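Local coordinates for protein beta-galactosidase (Marinomonas sp. ef1, PDB 6Y2K) that hydrolyses terminal beta-D-galactosyl residues of beta-galactosides, as a cold-active, hexameric GH42 beta-galactosidase from an Antarctic bacterium, at residues A[15-18]-A[19-22]. Residues are numbered along the deposited sequence; the frame is centred on the assembly and turned at random.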
ATOM      1  N   SER A  15     -18.438  58.215  11.776  1.00 22.47           N
ATOM      2  CA  SER A  15     -17.858  58.767  10.546  1.00 22.99           C
ATOM      3  C   SER A  15     -17.786  57.782   9.353  1.00 23.20           C
ATOM      4  O   SER A  15     -17.653  58.219   8.209  1.00 23.74           O
ATOM      5  CB  SER A  15     -16.464  59.334  10.838  1.00 23.10           C
ATOM      6  OG  SER A  15     -15.588  58.330  11.331  1.00 23.65           O
ATOM      7  N   ARG A  16     -17.869  56.476   9.621  1.00 22.82           N
ATOM      8  CA  ARG A  16     -17.954  55.436   8.579  1.00 22.45           C
ATOM      9  C   ARG A  16     -19.355  55.169   8.036  1.00 21.80           C
ATOM     10  O   ARG A  16     -19.484  54.628   6.937  1.00 22.05           O
ATOM     11  CB  ARG A  16     -17.406  54.088   9.105  1.00 22.98           C
ATOM     12  CG  ARG A  16     -15.889  53.967   9.128  1.00 23.62           C
ATOM     13  CD  ARG A  16     -15.266  53.886   7.744  1.00 24.14           C
ATOM     14  NE  ARG A  16     -15.922  52.887   6.897  1.00 25.45           N
ATOM     15  CZ  ARG A  16     -15.656  52.684   5.609  1.00 25.46           C
ATOM     16  NH1 ARG A  16     -14.701  53.377   4.989  1.00 25.77           N
ATOM     17  NH2 ARG A  16     -16.337  51.757   4.943  1.00 25.30           N
ATOM     18  N   TRP A  17     -20.394  55.521   8.792  1.00 21.05           N
ATOM     19  CA  TRP A  17     -21.744  54.989   8.547  1.00 20.96           C
ATOM     20  C   TRP A  17     -22.375  55.365   7.198  1.00 20.98           C
ATOM     21  O   TRP A  17     -22.991  54.510   6.539  1.00 19.10           O
ATOM     22  CB  TRP A  17     -22.682  55.383   9.697  1.00 21.39           C
ATOM     23  CG  TRP A  17     -22.387  54.702  11.019  1.00 21.85           C
ATOM     24  CD1 TRP A  17     -21.337  53.870  11.313  1.00 21.62           C
ATOM     25  CD2 TRP A  17     -23.141  54.830  12.228  1.00 21.83           C
ATOM     26  NE1 TRP A  17     -21.409  53.461  12.616  1.00 21.74           N
ATOM     27  CE2 TRP A  17     -22.505  54.034  13.205  1.00 22.05           C
ATOM     28  CE3 TRP A  17     -24.304  55.531  12.579  1.00 21.70           C
ATOM     29  CZ2 TRP A  17     -22.989  53.921  14.516  1.00 21.91           C
ATOM     30  CZ3 TRP A  17     -24.784  55.420  13.884  1.00 21.70           C
ATOM     31  CH2 TRP A  17     -24.129  54.618  14.832  1.00 21.80           C
ATOM     32  N   VAL A  18     -22.242  56.624   6.784  1.00 21.34           N
ATOM     33  CA  VAL A  18     -22.839  57.052   5.508  1.00 22.45           C
ATOM     34  C   VAL A  18     -22.130  56.342   4.350  1.00 22.45           C
ATOM     35  O   VAL A  18     -22.787  55.811   3.453  1.00 22.55           O
ATOM     36  CB  VAL A  18     -22.798  58.584   5.305  1.00 23.45           C
ATOM     37  CG1 VAL A  18     -23.301  58.965   3.914  1.00 23.73           C
ATOM     38  CG2 VAL A  18     -23.635  59.288   6.367  1.00 24.34           C
ATOM     39  N   GLU A  19     -20.798  56.347   4.387  1.00 23.16           N
ATOM     40  CA  GLU A  19     -19.977  55.632   3.401  1.00 24.85           C
ATOM     41  C   GLU A  19     -20.321  54.134   3.320  1.00 22.83           C
ATOM     42  O   GLU A  19     -20.411  53.596   2.220  1.00 22.55           O
ATOM     43  CB  GLU A  19     -18.479  55.825   3.703  1.00 27.02           C
ATOM     44  CG  GLU A  19     -17.505  54.937   2.914  1.00 30.24           C
ATOM     45  CD  GLU A  19     -17.618  55.089   1.402  1.00 32.82           C
ATOM     46  OE1 GLU A  19     -18.033  56.181   0.951  1.00 37.77           O
ATOM     47  OE2 GLU A  19     -17.287  54.126   0.663  1.00 32.55           O
ATOM     48  N   ASP A  20     -20.498  53.476   4.470  1.00 21.58           N
ATOM     49  CA  ASP A  20     -20.830  52.046   4.495  1.00 20.95           C
ATOM     50  C   ASP A  20     -22.104  51.808   3.690  1.00 20.36           C
ATOM     51  O   ASP A  20     -22.137  50.935   2.822  1.00 19.65           O
ATOM     52  CB  ASP A  20     -21.031  51.508   5.928  1.00 20.99           C
ATOM     53  CG  ASP A  20     -19.720  51.281   6.696  1.00 21.48           C
ATOM     54  OD1 ASP A  20     -18.670  50.967   6.091  1.00 22.63           O
ATOM     55  OD2 ASP A  20     -19.760  51.377   7.935  1.00 21.01           O
ATOM     56  N   ALA A  21     -23.137  52.597   3.977  1.00 19.91           N
ATOM     57  CA  ALA A  21     -24.442  52.432   3.341  1.00 20.27           C
ATOM     58  C   ALA A  21     -24.404  52.704   1.832  1.00 20.34           C
ATOM     59  O   ALA A  21     -25.038  51.987   1.058  1.00 21.29           O
ATOM     60  CB  ALA A  21     -25.478  53.317   4.022  1.00 20.36           C
ATOM     61  N   GLN A  22     -23.654  53.726   1.424  1.00 21.17           N
ATOM     62  CA  GLN A  22     -23.476  54.060  -0.002  1.00 21.50           C
ATOM     63  C   GLN A  22     -22.737  52.938  -0.742  1.00 20.68           C
ATOM     64  O   GLN A  22     -23.147  52.529  -1.823  1.00 20.71           O
ATOM     65  CB  GLN A  22     -22.723  55.389  -0.162  1.00 21.99           C
ATOM     66  CG  GLN A  22     -23.539  56.599   0.277  1.00 22.59           C
ATOM     67  CD  GLN A  22     -22.747  57.895   0.324  1.00 23.69           C
ATOM     68  OE1 GLN A  22     -21.535  57.907   0.576  1.00 23.92           O
ATOM     69  NE2 GLN A  22     -23.443  59.004   0.100  1.00 24.27           N
TER
HETATM   70  O   HOH W   1     -19.229  58.167   5.996  1.00 19.05           O
HETATM   71  O   HOH W   2     -17.250  50.337   8.685  1.00 18.28           O
HETATM   72  O   HOH W   3     -16.183  51.887   1.887  1.00 36.42           O
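The guanidinium of Arg16 has the CG methylene of Glu19 over one face, 3.8 Å from NH1, and the carboxylate of Asp20 at its edge. There NH2 of Arg16 donates to OD1 of Asp20 in a salt bridge of 2.7 Å. OD1 is met on the syn side, 32° out of the carboxylate plane, and the two flat groups are turned 58° apart. Bends at chi2 and chi3 fold the arginine chain so that NH2 reaches Asp20. A water accepts from NH2 and donates to OE2 of Glu19, bridging Arg16 NH2 and Glu19 OE2, which stand 5.0 Å apart; OE2 also forms a salt bridge with Arg26. All this happens near the start of helix 17-27, the crossover helix between strands 2-6 and 29-34 of the TIM barrel. Asp20 N donates to Arg16 O (2.9 Å), so residues 16 and 20 are joined through both backbone and side chains. The buried Asp20 carboxylate is gripped further by Tyr7 OH at OD2 and Trp354 NE1 at OD1, which should favour its charged form. The Trp17 indole packs on Trp53, Ser57 and Ile60 of helix 52-63. Another water donates to Ser15 O and accepts from Glu19 N. On the outer side, CG1 of Val18 rests 3.8 Å from CD of Gln22, and Gln22 N donates to Val18 O (3.0 Å).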